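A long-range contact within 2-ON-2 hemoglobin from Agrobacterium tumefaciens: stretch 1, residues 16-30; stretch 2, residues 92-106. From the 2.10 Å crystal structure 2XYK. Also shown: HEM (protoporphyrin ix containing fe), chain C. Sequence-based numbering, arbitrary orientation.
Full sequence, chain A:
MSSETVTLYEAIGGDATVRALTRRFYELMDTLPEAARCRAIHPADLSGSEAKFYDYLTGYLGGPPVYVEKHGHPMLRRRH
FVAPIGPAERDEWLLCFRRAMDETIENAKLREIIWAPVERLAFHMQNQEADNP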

ATOM      1  N   ALA A  16       9.929   7.314   8.468  1.00  8.36           N
ATOM      2  CA  ALA A  16      10.558   7.838   7.270  1.00  9.00           C
ATOM      3  C   ALA A  16      10.452   6.881   6.054  1.00  8.75           C
ATOM      4  O   ALA A  16      10.312   7.332   4.902  1.00  7.11           O
ATOM      5  CB  ALA A  16      11.995   8.214   7.545  1.00  9.89           C
ATOM      6  N   THR A  17      10.485   5.569   6.300  1.00  8.56           N
ATOM      7  CA  THR A  17      10.342   4.615   5.201  1.00  8.45           C
ATOM      8  C   THR A  17       8.906   4.483   4.698  1.00  8.53           C
ATOM      9  O   THR A  17       8.697   4.433   3.496  1.00  9.95           O
ATOM     10  CB  THR A  17      10.883   3.227   5.536  1.00  9.47           C
ATOM     11  OG1 THR A  17      12.285   3.324   5.825  1.00  9.03           O
ATOM     12  CG2 THR A  17      10.679   2.281   4.335  1.00  7.80           C
ATOM     13  N   VAL A  18       7.927   4.426   5.604  1.00  8.81           N
ATOM     14  CA  VAL A  18       6.521   4.280   5.187  1.00  8.95           C
ATOM     15  C   VAL A  18       6.077   5.566   4.477  1.00  9.30           C
ATOM     16  O   VAL A  18       5.397   5.505   3.455  1.00  8.28           O
ATOM     17  CB  VAL A  18       5.557   3.891   6.362  1.00  9.20           C
ATOM     18  CG1 VAL A  18       4.102   3.656   5.859  1.00  9.65           C
ATOM     19  CG2 VAL A  18       6.070   2.653   7.102  1.00  8.37           C
ATOM     20  N   ARG A  19       6.519   6.713   4.990  1.00  8.89           N
ATOM     21  CA  ARG A  19       6.326   7.999   4.309  1.00 10.34           C
ATOM     22  C   ARG A  19       6.862   7.967   2.865  1.00  9.62           C
ATOM     23  O   ARG A  19       6.185   8.424   1.946  1.00  8.27           O
ATOM     24  CB  ARG A  19       6.985   9.160   5.095  1.00 10.42           C
ATOM     25  CG  ARG A  19       6.260   9.543   6.410  1.00 15.51           C
ATOM     26  CD  ARG A  19       6.444  11.049   6.754  1.00 16.98           C
ATOM     27  NE  ARG A  19       6.613  11.287   8.196  1.00 24.59           N
ATOM     28  CZ  ARG A  19       5.687  11.778   9.036  1.00 26.67           C
ATOM     29  NH1 ARG A  19       4.458  12.087   8.623  1.00 25.97           N
ATOM     30  NH2 ARG A  19       5.995  11.945  10.326  1.00 27.33           N
ATOM     31  N   ALA A  20       8.086   7.449   2.669  1.00  9.23           N
ATOM     32  CA  ALA A  20       8.700   7.425   1.324  1.00  8.46           C
ATOM     33  C   ALA A  20       7.996   6.397   0.433  1.00  8.37           C
ATOM     34  O   ALA A  20       7.763   6.624  -0.767  1.00  7.06           O
ATOM     35  CB  ALA A  20      10.204   7.121   1.413  1.00  7.63           C
ATOM     36  N   LEU A  21       7.664   5.253   1.034  1.00  7.45           N
ATOM     37  CA  LEU A  21       6.974   4.197   0.309  1.00  7.36           C
ATOM     38  C   LEU A  21       5.656   4.715  -0.264  1.00  7.06           C
ATOM     39  O   LEU A  21       5.406   4.585  -1.448  1.00  6.70           O
ATOM     40  CB  LEU A  21       6.729   2.979   1.210  1.00  6.50           C
ATOM     41  CG  LEU A  21       5.922   1.820   0.612  1.00  8.06           C
ATOM     42  CD1 LEU A  21       6.669   1.090  -0.534  1.00  7.72           C
ATOM     43  CD2 LEU A  21       5.593   0.853   1.722  1.00  8.27           C
ATOM     44  N   THR A  22       4.823   5.298   0.588  1.00  7.43           N
ATOM     45  CA  THR A  22       3.474   5.688   0.201  1.00  9.68           C
ATOM     46  C   THR A  22       3.521   6.875  -0.784  1.00 10.04           C
ATOM     47  O   THR A  22       2.729   6.927  -1.720  1.00 10.02           O
ATOM     48  CB  THR A  22       2.630   6.014   1.458  1.00  9.89           C
ATOM     49  OG1 THR A  22       2.688   4.900   2.365  1.00 13.06           O
ATOM     50  CG2 THR A  22       1.168   6.258   1.107  1.00 14.62           C
ATOM     51  N   ARG A  23       4.452   7.814  -0.558  1.00 10.43           N
ATOM     52  CA  ARG A  23       4.669   8.944  -1.465  1.00 10.12           C
ATOM     53  C   ARG A  23       5.065   8.479  -2.840  1.00 10.01           C
ATOM     54  O   ARG A  23       4.517   8.973  -3.826  1.00 10.42           O
ATOM     55  CB  ARG A  23       5.724   9.932  -0.941  1.00  9.13           C
ATOM     56  CG  ARG A  23       5.989  11.190  -1.841  1.00 11.59           C
ATOM     57  CD  ARG A  23       4.812  12.192  -1.833  1.00 17.86           C
ATOM     58  NE  ARG A  23       4.349  12.475  -0.476  1.00 22.06           N
ATOM     59  CZ  ARG A  23       4.686  13.536   0.257  1.00 24.84           C
ATOM     60  NH1 ARG A  23       5.496  14.483  -0.217  1.00 25.24           N
ATOM     61  NH2 ARG A  23       4.196  13.657   1.482  1.00 26.53           N
ATOM     62  N   ARG A  24       6.044   7.567  -2.911  1.00  9.73           N
ATOM     63  CA  ARG A  24       6.522   7.071  -4.194  1.00  9.74           C
ATOM     64  C   ARG A  24       5.445   6.260  -4.935  1.00  9.51           C
ATOM     65  O   ARG A  24       5.400   6.285  -6.159  1.00  9.55           O
ATOM     66  CB  ARG A  24       7.797   6.220  -4.010  1.00 10.30           C
ATOM     67  CG  ARG A  24       8.452   5.747  -5.332  1.00 11.89           C
ATOM     68  CD  ARG A  24       8.845   6.973  -6.221  1.00 19.61           C
ATOM     69  NE  ARG A  24       9.538   6.583  -7.458  1.00 24.28           N
ATOM     70  CZ  ARG A  24       9.556   7.290  -8.589  1.00 23.63           C
ATOM     71  NH1 ARG A  24       8.888   8.431  -8.688  1.00 22.58           N
ATOM     72  NH2 ARG A  24      10.236   6.834  -9.639  1.00 24.79           N
ATOM     73  N   PHE A  25       4.621   5.513  -4.190  1.00  9.05           N
ATOM     74  CA  PHE A  25       3.505   4.728  -4.765  1.00  9.22           C
ATOM     75  C   PHE A  25       2.501   5.580  -5.551  1.00  8.31           C
ATOM     76  O   PHE A  25       2.185   5.263  -6.689  1.00  8.47           O
ATOM     77  CB  PHE A  25       2.773   3.972  -3.650  1.00  9.53           C
ATOM     78  CG  PHE A  25       1.555   3.207  -4.112  1.00 10.21           C
ATOM     79  CD1 PHE A  25       1.681   2.114  -4.973  1.00  8.85           C
ATOM     80  CD2 PHE A  25       0.281   3.553  -3.645  1.00  9.83           C
ATOM     81  CE1 PHE A  25       0.545   1.386  -5.395  1.00  5.31           C
ATOM     82  CE2 PHE A  25      -0.855   2.836  -4.067  1.00 10.30           C
ATOM     83  CZ  PHE A  25      -0.712   1.750  -4.939  1.00  6.20           C
ATOM     84  N   TYR A  26       1.993   6.649  -4.929  1.00  8.42           N
ATOM     85  CA  TYR A  26       1.010   7.536  -5.572  1.00  8.49           C
ATOM     86  C   TYR A  26       1.662   8.372  -6.685  1.00  9.48           C
ATOM     87  O   TYR A  26       1.030   8.641  -7.694  1.00 10.39           O
ATOM     88  CB  TYR A  26       0.253   8.399  -4.536  1.00  6.51           C
ATOM     89  CG  TYR A  26      -0.703   7.536  -3.733  1.00  6.71           C
ATOM     90  CD1 TYR A  26      -1.865   7.064  -4.297  1.00  6.46           C
ATOM     91  CD2 TYR A  26      -0.385   7.120  -2.443  1.00  4.69           C
ATOM     92  CE1 TYR A  26      -2.713   6.224  -3.599  1.00  6.93           C
ATOM     93  CE2 TYR A  26      -1.236   6.304  -1.725  1.00  6.46           C
ATOM     94  CZ  TYR A  26      -2.388   5.849  -2.312  1.00  6.89           C
ATOM     95  OH  TYR A  26      -3.226   5.029  -1.612  1.00  6.36           O
ATOM     96  N   GLU A  27       2.934   8.736  -6.506  1.00 10.25           N
ATOM     97  CA  GLU A  27       3.719   9.394  -7.570  1.00 12.61           C
ATOM     98  C   GLU A  27       3.813   8.529  -8.831  1.00 10.94           C
ATOM     99  O   GLU A  27       3.467   8.979  -9.937  1.00 11.35           O
ATOM    100  CB  GLU A  27       5.120   9.700  -7.049  1.00 12.40           C
ATOM    101  CG  GLU A  27       5.964  10.593  -7.930  1.00 17.23           C
ATOM    102  CD  GLU A  27       7.411  10.720  -7.397  1.00 19.42           C
ATOM    103  OE1 GLU A  27       7.798   9.937  -6.494  1.00 23.80           O
ATOM    104  OE2 GLU A  27       8.159  11.607  -7.890  1.00 27.73           O
ATOM    105  N   LEU A  28       4.272   7.284  -8.674  1.00  9.22           N
ATOM    106  CA  LEU A  28       4.288   6.352  -9.813  1.00  8.91           C
ATOM    107  C   LEU A  28       2.880   6.174 -10.413  1.00  8.50           C
ATOM    108  O   LEU A  28       2.727   6.097 -11.620  1.00  8.88           O
ATOM    109  CB  LEU A  28       4.905   4.997  -9.424  1.00  7.73           C
ATOM    110  CG  LEU A  28       6.419   5.000  -9.120  1.00  9.23           C
ATOM    111  CD1 LEU A  28       6.843   3.665  -8.540  1.00  6.40           C
ATOM    112  CD2 LEU A  28       7.291   5.376 -10.358  1.00  9.41           C
ATOM    113  N   MET A  29       1.855   6.141  -9.561  1.00  8.45           N
ATOM    114  CA  MET A  29       0.482   5.926 -10.024  1.00  9.16           C
ATOM    115  C   MET A  29       0.005   7.116 -10.858  1.00  8.66           C
ATOM    116  O   MET A  29      -0.724   6.952 -11.822  1.00  9.71           O
ATOM    117  CB  MET A  29      -0.464   5.676  -8.845  1.00  7.38           C
ATOM    118  CG  MET A  29      -1.825   5.150  -9.293  1.00  9.96           C
ATOM    119  SD  MET A  29      -3.111   5.328  -8.065  1.00 10.54           S
ATOM    120  CE  MET A  29      -2.450   4.285  -6.766  1.00  6.15           C
ATOM    121  N   ASP A  30       0.473   8.304 -10.481  1.00  9.98           N
ATOM    122  CA  ASP A  30       0.120   9.552 -11.132  1.00 10.24           C
ATOM    123  C   ASP A  30       0.947   9.865 -12.392  1.00 10.85           C
ATOM    124  O   ASP A  30       0.526  10.685 -13.215  1.00 11.56           O
ATOM    125  CB  ASP A  30       0.220  10.701 -10.117  1.00  9.68           C
ATOM    126  CG  ASP A  30      -0.684  11.875 -10.479  1.00 12.85           C
ATOM    127  OD1 ASP A  30      -1.752  11.658 -11.109  1.00 10.91           O
ATOM    128  OD2 ASP A  30      -0.321  13.019 -10.147  1.00 18.71           O
ATOM    129  N   GLU A  92      -1.929  -2.956 -12.229  1.00  6.56           N
ATOM    130  CA  GLU A  92      -1.307  -1.623 -12.265  1.00  6.85           C
ATOM    131  C   GLU A  92      -1.051  -1.046 -10.877  1.00  6.88           C
ATOM    132  O   GLU A  92      -0.071  -0.313 -10.685  1.00  7.75           O
ATOM    133  CB  GLU A  92      -2.141  -0.657 -13.110  1.00  7.10           C
ATOM    134  CG  GLU A  92      -2.108  -1.005 -14.608  1.00  9.84           C
ATOM    135  CD  GLU A  92      -3.006  -0.088 -15.447  1.00  8.42           C
ATOM    136  OE1 GLU A  92      -3.484   0.938 -14.932  1.00  8.85           O
ATOM    137  OE2 GLU A  92      -3.208  -0.395 -16.621  1.00 12.28           O
ATOM    138  N   TRP A  93      -1.920  -1.382  -9.916  1.00  5.83           N
ATOM    139  CA  TRP A  93      -1.701  -1.103  -8.487  1.00  5.85           C
ATOM    140  C   TRP A  93      -0.450  -1.893  -8.028  1.00  5.48           C
ATOM    141  O   TRP A  93       0.477  -1.369  -7.422  1.00  6.43           O
ATOM    142  CB  TRP A  93      -2.970  -1.558  -7.691  1.00  4.88           C
ATOM    143  CG  TRP A  93      -3.018  -1.133  -6.224  1.00  6.30           C
ATOM    144  CD1 TRP A  93      -3.747  -0.091  -5.680  1.00  4.85           C
ATOM    145  CD2 TRP A  93      -2.290  -1.725  -5.127  1.00  4.77           C
ATOM    146  NE1 TRP A  93      -3.524  -0.023  -4.308  1.00  5.20           N
ATOM    147  CE2 TRP A  93      -2.649  -1.019  -3.951  1.00  2.71           C
ATOM    148  CE3 TRP A  93      -1.379  -2.795  -5.025  1.00  7.44           C
ATOM    149  CZ2 TRP A  93      -2.119  -1.343  -2.698  1.00  3.27           C
ATOM    150  CZ3 TRP A  93      -0.841  -3.111  -3.774  1.00  5.06           C
ATOM    151  CH2 TRP A  93      -1.225  -2.400  -2.630  1.00  5.67           C
ATOM    152  N   LEU A  94      -0.417  -3.170  -8.359  1.00  6.30           N
ATOM    153  CA  LEU A  94       0.714  -4.039  -8.001  1.00  5.91           C
ATOM    154  C   LEU A  94       2.016  -3.591  -8.671  1.00  6.82           C
ATOM    155  O   LEU A  94       3.090  -3.657  -8.069  1.00  6.25           O
ATOM    156  CB  LEU A  94       0.387  -5.498  -8.354  1.00  5.42           C
ATOM    157  CG  LEU A  94      -0.652  -6.172  -7.442  1.00  5.67           C
ATOM    158  CD1 LEU A  94      -1.171  -7.450  -8.119  1.00  5.72           C
ATOM    159  CD2 LEU A  94      -0.008  -6.472  -6.023  1.00  3.56           C
ATOM    160  N   LEU A  95       1.919  -3.125  -9.916  1.00  8.08           N
ATOM    161  CA  LEU A  95       3.082  -2.541 -10.589  1.00  8.32           C
ATOM    162  C   LEU A  95       3.707  -1.421  -9.763  1.00  7.28           C
ATOM    163  O   LEU A  95       4.928  -1.424  -9.532  1.00  8.61           O
ATOM    164  CB  LEU A  95       2.705  -2.022 -11.984  1.00  9.23           C
ATOM    165  CG  LEU A  95       3.740  -1.167 -12.722  1.00  9.84           C
ATOM    166  CD1 LEU A  95       4.882  -2.062 -13.254  1.00 14.91           C
ATOM    167  CD2 LEU A  95       3.088  -0.424 -13.834  1.00  9.45           C
ATOM    168  N   CYS A  96       2.885  -0.462  -9.339  1.00  7.35           N
ATOM    169  CA  CYS A  96       3.363   0.733  -8.617  1.00  7.27           C
ATOM    170  C   CYS A  96       3.834   0.382  -7.203  1.00  7.26           C
ATOM    171  O   CYS A  96       4.856   0.890  -6.736  1.00  8.08           O
ATOM    172  CB  CYS A  96       2.288   1.849  -8.594  1.00  7.89           C
ATOM    173  SG  CYS A  96       1.670   2.377 -10.263  1.00  7.85           S
ATOM    174  N   PHE A  97       3.107  -0.495  -6.520  1.00  7.00           N
ATOM    175  CA  PHE A  97       3.512  -0.898  -5.159  1.00  8.19           C
ATOM    176  C   PHE A  97       4.848  -1.648  -5.174  1.00  7.69           C
ATOM    177  O   PHE A  97       5.665  -1.423  -4.302  1.00  7.09           O
ATOM    178  CB  PHE A  97       2.443  -1.731  -4.434  1.00  6.84           C
ATOM    179  CG  PHE A  97       2.705  -1.880  -2.948  1.00 11.39           C
ATOM    180  CD1 PHE A  97       2.340  -0.862  -2.057  1.00 13.04           C
ATOM    181  CD2 PHE A  97       3.354  -3.014  -2.445  1.00 10.00           C
ATOM    182  CE1 PHE A  97       2.611  -0.986  -0.679  1.00 14.90           C
ATOM    183  CE2 PHE A  97       3.614  -3.146  -1.074  1.00 10.44           C
ATOM    184  CZ  PHE A  97       3.249  -2.136  -0.194  1.00 10.97           C
ATOM    185  N   ARG A  98       5.047  -2.535  -6.153  1.00  8.49           N
ATOM    186  CA  ARG A  98       6.315  -3.265  -6.284  1.00 10.22           C
ATOM    187  C   ARG A  98       7.481  -2.318  -6.485  1.00  9.94           C
ATOM    188  O   ARG A  98       8.478  -2.415  -5.779  1.00 10.30           O
ATOM    189  CB  ARG A  98       6.264  -4.265  -7.443  1.00 10.63           C
ATOM    190  CG  ARG A  98       7.369  -5.352  -7.394  1.00 12.92           C
ATOM    191  CD  ARG A  98       6.999  -6.495  -8.349  1.00 17.77           C
ATOM    192  NE  ARG A  98       8.164  -7.190  -8.902  1.00 23.99           N
ATOM    193  N   ARG A  99       7.351  -1.408  -7.455  1.00  9.75           N
ATOM    194  CA  ARG A  99       8.403  -0.443  -7.757  1.00 10.73           C
ATOM    195  C   ARG A  99       8.657   0.534  -6.616  1.00 10.44           C
ATOM    196  O   ARG A  99       9.808   0.910  -6.378  1.00  9.91           O
ATOM    197  CB  ARG A  99       8.089   0.352  -9.036  1.00 10.86           C
ATOM    198  CG  ARG A  99       9.268   1.166  -9.523  1.00 14.48           C
ATOM    199  CD  ARG A  99       9.220   1.502 -11.011  1.00 17.89           C
ATOM    200  NE  ARG A  99      10.050   2.684 -11.252  1.00 21.28           N
ATOM    201  CZ  ARG A  99      10.079   3.392 -12.386  1.00 24.12           C
ATOM    202  NH1 ARG A  99       9.317   3.059 -13.433  1.00 22.23           N
ATOM    203  NH2 ARG A  99      10.874   4.457 -12.470  1.00 26.45           N
ATOM    204  N   ALA A 100       7.586   0.970  -5.950  1.00  9.70           N
ATOM    205  CA  ALA A 100       7.731   1.845  -4.797  1.00 10.03           C
ATOM    206  C   ALA A 100       8.507   1.159  -3.675  1.00  9.01           C
ATOM    207  O   ALA A 100       9.369   1.794  -3.056  1.00  8.78           O
ATOM    208  CB  ALA A 100       6.365   2.377  -4.312  1.00  8.28           C
ATOM    209  N   MET A 101       8.214  -0.121  -3.430  1.00 10.18           N
ATOM    210  CA  MET A 101       8.944  -0.943  -2.430  1.00 13.24           C
ATOM    211  C   MET A 101      10.407  -1.106  -2.795  1.00 12.25           C
ATOM    212  O   MET A 101      11.288  -0.918  -1.955  1.00 12.48           O
ATOM    213  CB  MET A 101       8.398  -2.374  -2.349  1.00 12.24           C
ATOM    214  CG  MET A 101       7.125  -2.580  -1.624  1.00 14.32           C
ATOM    215  SD  MET A 101       7.020  -4.349  -1.237  1.00 21.93           S
ATOM    216  CE  MET A 101       7.845  -4.291   0.315  1.00 14.47           C
ATOM    217  N   ASP A 102      10.646  -1.504  -4.044  1.00 13.20           N
ATOM    218  CA  ASP A 102      12.022  -1.772  -4.543  1.00 14.31           C
ATOM    219  C   ASP A 102      12.863  -0.520  -4.364  1.00 14.56           C
ATOM    220  O   ASP A 102      14.044  -0.614  -4.041  1.00 14.43           O
ATOM    221  CB  ASP A 102      12.030  -2.207  -6.036  1.00 14.57           C
ATOM    222  CG  ASP A 102      11.498  -3.647  -6.257  1.00 17.32           C
ATOM    223  OD1 ASP A 102      11.417  -4.435  -5.286  1.00 18.86           O
ATOM    224  OD2 ASP A 102      11.150  -3.996  -7.422  1.00 20.55           O
ATOM    225  N   GLU A 103      12.252   0.658  -4.561  1.00 14.91           N
ATOM    226  CA  GLU A 103      12.993   1.913  -4.477  1.00 15.29           C
ATOM    227  C   GLU A 103      13.188   2.465  -3.061  1.00 14.73           C
ATOM    228  O   GLU A 103      14.043   3.322  -2.858  1.00 14.82           O
ATOM    229  CB  GLU A 103      12.362   2.978  -5.395  1.00 15.43           C
ATOM    230  CG  GLU A 103      12.756   2.838  -6.870  1.00 17.30           C
ATOM    231  CD  GLU A 103      11.815   3.621  -7.803  1.00 17.74           C
ATOM    232  OE1 GLU A 103      11.214   4.630  -7.341  1.00 18.46           O
ATOM    233  OE2 GLU A 103      11.685   3.217  -8.986  1.00 18.54           O
ATOM    234  N   THR A 104      12.403   1.999  -2.084  1.00 14.27           N
ATOM    235  CA  THR A 104      12.391   2.642  -0.745  1.00 12.51           C
ATOM    236  C   THR A 104      12.761   1.674   0.391  1.00 13.04           C
ATOM    237  O   THR A 104      13.003   2.111   1.520  1.00 12.00           O
ATOM    238  CB  THR A 104      11.014   3.333  -0.398  1.00 12.99           C
ATOM    239  OG1 THR A 104       9.966   2.356  -0.378  1.00 11.94           O
ATOM    240  CG2 THR A 104      10.666   4.435  -1.385  1.00  9.90           C
ATOM    241  N   ILE A 105      12.765   0.370   0.102  1.00 11.88           N
ATOM    242  CA  ILE A 105      13.153  -0.632   1.095  1.00 13.16           C
ATOM    243  C   ILE A 105      14.370  -1.428   0.617  1.00 14.29           C
ATOM    244  O   ILE A 105      14.276  -2.252  -0.298  1.00 15.28           O
ATOM    245  CB  ILE A 105      11.987  -1.567   1.509  1.00 12.85           C
ATOM    246  CG1 ILE A 105      10.839  -0.762   2.128  1.00  8.97           C
ATOM    247  CG2 ILE A 105      12.499  -2.683   2.474  1.00 11.09           C
ATOM    248  CD1 ILE A 105       9.517  -1.533   2.201  1.00 14.61           C
ATOM    249  N   GLU A 106      15.508  -1.156   1.239  1.00 15.53           N
ATOM    250  CA  GLU A 106      16.790  -1.706   0.800  1.00 17.38           C
ATOM    251  C   GLU A 106      16.877  -3.235   0.973  1.00 15.84           C
ATOM    252  O   GLU A 106      17.372  -3.941   0.092  1.00 15.95           O
ATOM    253  CB  GLU A 106      17.924  -0.977   1.540  1.00 18.23           C
ATOM    254  CG  GLU A 106      19.330  -1.335   1.105  1.00 25.26           C
ATOM    255  CD  GLU A 106      20.265  -1.543   2.291  1.00 31.51           C
ATOM    256  OE1 GLU A 106      20.010  -2.485   3.084  1.00 34.18           O
ATOM    257  OE2 GLU A 106      21.240  -0.765   2.432  1.00 34.13           O
TER
HETATM  258  CHA HEM C 700      -8.468   2.865  -0.833  1.00  7.93           C
HETATM  259  CHB HEM C 700      -7.698   0.999  -5.323  1.00  7.46           C
HETATM  260  CHC HEM C 700      -5.496  -2.817  -3.211  1.00  7.57           C
HETATM  261  CHD HEM C 700      -5.272  -0.372   0.956  1.00  9.33           C
HETATM  262  C1A HEM C 700      -8.511   2.653  -2.206  1.00  7.85           C
HETATM  263  C2A HEM C 700      -9.272   3.431  -3.169  1.00  7.38           C
HETATM  264  C3A HEM C 700      -9.074   2.923  -4.391  1.00  8.30           C
HETATM  265  C4A HEM C 700      -8.158   1.800  -4.270  1.00  8.68           C
HETATM  266  CMA HEM C 700      -9.671   3.394  -5.757  1.00  7.20           C
HETATM  267  CAA HEM C 700     -10.154   4.640  -2.768  1.00 10.55           C
HETATM  268  CBA HEM C 700      -9.208   5.844  -2.537  1.00 18.79           C
HETATM  269  CGA HEM C 700      -9.728   6.900  -1.562  1.00 24.03           C
HETATM  270  O1A HEM C 700     -10.739   6.709  -0.824  1.00 27.20           O
HETATM  271  O2A HEM C 700      -9.101   7.985  -1.502  1.00 25.49           O
HETATM  272  C1B HEM C 700      -7.063  -0.225  -5.163  1.00  7.48           C
HETATM  273  C2B HEM C 700      -6.714  -1.205  -6.187  1.00  6.91           C
HETATM  274  C3B HEM C 700      -6.108  -2.248  -5.575  1.00  8.46           C
HETATM  275  C4B HEM C 700      -6.050  -1.964  -4.155  1.00  9.28           C
HETATM  276  CMB HEM C 700      -6.967  -1.085  -7.700  1.00  4.60           C
HETATM  277  CAB HEM C 700      -5.547  -3.557  -6.195  1.00  6.61           C
HETATM  278  CBB HEM C 700      -6.375  -4.520  -6.607  1.00  8.47           C
HETATM  279  C1C HEM C 700      -5.201  -2.486  -1.918  1.00  7.39           C
HETATM  280  C2C HEM C 700      -4.418  -3.275  -1.005  1.00  7.54           C
HETATM  281  C3C HEM C 700      -4.333  -2.608   0.155  1.00  6.45           C
HETATM  282  C4C HEM C 700      -5.081  -1.367   0.001  1.00  8.91           C
HETATM  283  CMC HEM C 700      -3.822  -4.648  -1.402  1.00  8.25           C
HETATM  284  CAC HEM C 700      -3.593  -3.073   1.442  1.00  8.65           C
HETATM  285  CBC HEM C 700      -2.285  -3.416   1.393  1.00  6.69           C
HETATM  286  C1D HEM C 700      -6.171   0.679   0.927  1.00 10.83           C
HETATM  287  C2D HEM C 700      -6.572   1.508   2.055  1.00  7.19           C
HETATM  288  C3D HEM C 700      -7.567   2.509   1.494  1.00  9.78           C
HETATM  289  C4D HEM C 700      -7.680   2.199   0.090  1.00 10.62           C
HETATM  290  CMD HEM C 700      -6.073   1.395   3.516  1.00  9.87           C
HETATM  291  CAD HEM C 700      -8.314   3.626   2.266  1.00  9.59           C
HETATM  292  CBD HEM C 700      -9.602   2.940   2.737  1.00 13.31           C
HETATM  293  CGD HEM C 700     -10.566   3.929   3.355  1.00 12.77           C
HETATM  294  O1D HEM C 700     -11.301   4.634   2.612  1.00 11.84           O
HETATM  295  O2D HEM C 700     -10.573   4.003   4.600  1.00 13.39           O
HETATM  296  NA  HEM C 700      -7.842   1.670  -2.909  1.00  9.79           N
HETATM  297  NB  HEM C 700      -6.622  -0.722  -3.945  1.00  6.66           N
HETATM  298  NC  HEM C 700      -5.600  -1.337  -1.281  1.00  6.69           N
HETATM  299  ND  HEM C 700      -6.838   1.128  -0.198  1.00  9.32           N
HETATM  300 FE   HEM C 700      -6.741   0.168  -2.051  1.00  8.01          FE
HETATM  301  O   HOH W   1      -5.110   1.170  -2.336  1.00  4.23           O

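A helix running through residues 16-30 and one that begins before Glu 92 cross at 137° between their N-to-C directions, and their axes approach to 8.4 Å. The two stretches bury 812 Å² between them, both sides summed. The closest CA pair, Phe 25 CA to Ala 100 CA at 5.1 Å, falls where one side is an alanine, whose CB points toward the other helix and lies 3.6 Å from Phe 25 N. Larger side chains pack around it.

Three side chains, Leu 21, Arg 24 and Phe 25, are knobs in holes. Leu 21 sits among Phe 97, Ala 100, Met 101 and Thr 104; its CA-to-CB bond points sideways, but the end of the side chain, in the t, p rotamer, comes nearer, with CD1 3.5 Å from Met 101 N and 3.5 Å from Thr 104 OG1. That hydroxyl donates to Ala 100 O, 2.8 Å from Thr 104 OG1, so its proton is in use where it borders the leucine. Outside the knobs, the CA-to-CB bond of Leu 28 points toward the other stretch, with CD1 3.6 Å from Arg 99 CB, and Leu 28 CD2 lies over one face of the Arg 99 guanidinium. Further along, Met 29 CA lies 3.8 Å from Cys 96 SG.

Phe 25 is the aromatic knob, set among Trp 93, Cys 96, Phe 97 and Ala 100. It plays both parts in edge-to-face geometry: its edge meets the face of Trp 93, with Phe 25 CZ 3.5 Å from Trp 93 CE2 and the planes at 65°, while its own face receives the edge of Phe 97, at 74°. The opposite face of Trp 93 is covered by the heme, whose C4B lies 3.2 Å from Trp 93 NE1. Trp 93 NE1 donates to O of water 1 at 2.8 Å, and this O lies 1.9 Å from HEM FE, which it binds. The helix contact thus backs a side chain that reaches the ligand site of this hemoglobin.

The charged interactions involve Arg 24, itself a knob among Ala 100, Arg 99, Glu 103 and Thr 104, and the more exposed Arg 99, Glu 103 and Glu 27. Arg 24 NE donates to Glu 103 OE1 at 2.6 Å and 162°, a salt bridge between the stretches; Arg 24 NH2 adds a weak bond to Glu 103 OE1 at 3.3 Å. Arg 24 NH1 also reaches Glu 27 OE1 at 2.9 Å, and Arg 99 NE binds Glu 103 OE2 at 2.8 Å. Glu 103 therefore serves two arginines, one with each oxygen, and its charge offsets the proximity of Arg 24 NH2 to Arg 99 NH2, 3.8 Å apart.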